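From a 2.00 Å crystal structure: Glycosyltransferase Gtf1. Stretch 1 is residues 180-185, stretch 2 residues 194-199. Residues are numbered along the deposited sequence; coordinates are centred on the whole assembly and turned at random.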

# COMPACT_ATOMS: atom_id res chain seq x y z
N THR A 180 15.75 8.97 27.47
CA THR A 180 15.60 7.80 28.31
C THR A 180 14.92 6.65 27.55
O THR A 180 13.96 6.88 26.81
N PRO A 181 15.41 5.41 27.73
CA PRO A 181 14.80 4.27 27.05
C PRO A 181 13.46 3.94 27.65
O PRO A 181 13.28 4.09 28.86
N VAL A 182 12.52 3.51 26.82
CA VAL A 182 11.21 3.07 27.27
C VAL A 182 11.19 1.55 27.34
O VAL A 182 10.72 0.98 28.33
N TYR A 183 11.67 0.89 26.29
CA TYR A 183 11.65 -0.57 26.29
C TYR A 183 12.72 -1.12 25.37
O TYR A 183 13.19 -0.41 24.47
N ASP A 184 13.12 -2.37 25.60
CA ASP A 184 14.12 -3.07 24.78
C ASP A 184 13.45 -4.26 24.12
O ASP A 184 12.59 -4.90 24.73
N ILE A 185 13.84 -4.58 22.90
CA ILE A 185 13.36 -5.81 22.29
C ILE A 185 14.57 -6.69 22.16
O ILE A 185 15.56 -6.28 21.54
N VAL A 194 11.39 -10.93 23.16
CA VAL A 194 11.08 -10.39 24.47
C VAL A 194 11.05 -8.87 24.38
O VAL A 194 11.96 -8.26 23.80
N TYR A 195 10.01 -8.25 24.94
CA TYR A 195 9.90 -6.80 24.99
C TYR A 195 9.95 -6.38 26.44
O TYR A 195 8.99 -6.61 27.19
N HIS A 196 11.07 -5.80 26.83
CA HIS A 196 11.33 -5.56 28.24
C HIS A 196 10.99 -4.14 28.54
O HIS A 196 11.69 -3.22 28.10
N PHE A 197 9.90 -3.94 29.28
CA PHE A 197 9.46 -2.57 29.62
C PHE A 197 9.97 -2.03 30.95
O PHE A 197 9.42 -1.06 31.47
N LYS A 198 11.03 -2.64 31.48
CA LYS A 198 11.73 -2.20 32.70
C LYS A 198 11.01 -2.67 33.95
O LYS A 198 11.62 -3.34 34.79
N ASP A 199 9.72 -2.36 34.06
CA ASP A 199 8.88 -2.83 35.17
C ASP A 199 7.96 -4.01 34.82
O ASP A 199 7.18 -4.50 35.67

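Two antiparallel strands are joined at Asp184 and His196, where Asp184 N gives 3.0 Å to His196 O and His196 N gives 2.7 Å to Asp184 O, both nearly straight hydrogen bonds. Side chains then sort by face.

On the face of Ile185 and Tyr195 the packing is apolar. Ile185 (m, t) lays CG2 over one face of the Tyr195 ring, with CG1 3.7 Å from Tyr195 CD1. Tyr195 (m) in turn presents its ring edge to Tyr183, Tyr195 CD1 lying 4.4 Å from Tyr183 CE1. Tyr183 is p, and Phe197, at chi1 -84°, brings its ring back toward the first strand. The two planes lie 4° apart but slid, so the rings barely overlap; the offset seats Tyr183 CB over the Phe197 face, 3.5 Å from the ring centroid. Val182 (t) points away, yet its CG1 still reaches within 4.3 Å of Phe197 CE1.

The face of Asp184 and His196 is polar. Lys198 extends from an m, m start through two t torsions, passing its NZ 3.9 Å from Pro181 CG to a salt bridge with Asp184 (m), NZ to OD2 3.2 Å. A water links that NZ to Asp184 OD1. His196 (t) turns back instead, its ND1 accepting Lys198 N at 2.9 Å. Where the strands part, another water donates to Val182 O and Phe197 O.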

# COMPACT_ATOMS: atom_id res chain seq x y z
CB THR A 180 14.83 8.10 29.63
OG1 THR A 180 13.52 8.58 29.35
CG2 THR A 180 15.56 9.16 30.45
CB PRO A 181 15.78 3.12 27.34
CG PRO A 181 16.48 3.53 28.60
CD PRO A 181 16.64 5.03 28.45
CB VAL A 182 10.08 3.53 26.34
CG1 VAL A 182 8.73 2.97 26.80
CG2 VAL A 182 10.03 5.05 26.29
CB TYR A 183 10.26 -1.10 25.91
CG TYR A 183 9.83 -0.89 24.46
CD1 TYR A 183 9.98 -1.91 23.51
CD2 TYR A 183 9.26 0.32 24.05
CE1 TYR A 183 9.54 -1.73 22.19
CE2 TYR A 183 8.85 0.52 22.74
CZ TYR A 183 8.98 -0.51 21.81
OH TYR A 183 8.56 -0.31 20.51
CB ASP A 184 15.31 -3.57 25.62
CG ASP A 184 15.87 -2.50 26.55
OD1 ASP A 184 16.17 -1.38 26.05
OD2 ASP A 184 16.00 -2.78 27.78
CB ILE A 185 12.71 -5.60 20.90
CG1 ILE A 185 11.68 -4.45 20.94
CG2 ILE A 185 12.10 -6.93 20.41
CD1 ILE A 185 11.19 -4.00 19.56
CB VAL A 194 12.15 -10.84 25.49
CG1 VAL A 194 12.01 -10.12 26.82
CG2 VAL A 194 12.13 -12.36 25.70
CB TYR A 195 8.57 -6.31 24.40
CG TYR A 195 8.29 -6.81 23.00
CD1 TYR A 195 8.41 -5.95 21.90
CD2 TYR A 195 7.87 -8.14 22.78
CE1 TYR A 195 8.14 -6.39 20.62
CE2 TYR A 195 7.60 -8.58 21.48
CZ TYR A 195 7.74 -7.70 20.41
OH TYR A 195 7.47 -8.09 19.13
CB HIS A 196 12.78 -5.88 28.61
CG HIS A 196 13.01 -6.01 30.12
ND1 HIS A 196 12.63 -5.06 31.00
CD2 HIS A 196 13.60 -7.03 30.87
CE1 HIS A 196 12.94 -5.46 32.24
NE2 HIS A 196 13.55 -6.66 32.16
CB PHE A 197 7.93 -2.45 29.53
CG PHE A 197 7.43 -2.18 28.14
CD1 PHE A 197 6.95 -0.92 27.80
CD2 PHE A 197 7.45 -3.18 27.17
CE1 PHE A 197 6.47 -0.67 26.52
CE2 PHE A 197 6.99 -2.93 25.88
CZ PHE A 197 6.49 -1.67 25.56
CB LYS A 198 12.03 -0.67 32.75
CG LYS A 198 12.57 -0.01 31.45
CD LYS A 198 13.86 -0.63 30.97
CE LYS A 198 14.54 0.23 29.90
NZ LYS A 198 15.95 -0.22 29.72
CB ASP A 199 8.09 -1.67 35.78
CG ASP A 199 7.08 -1.05 34.81
OD1 ASP A 199 6.91 -1.53 33.66
OD2 ASP A 199 6.46 -0.05 35.22
O HOH W 1 9.31 1.65 30.30
O HOH W 2 17.60 0.23 27.49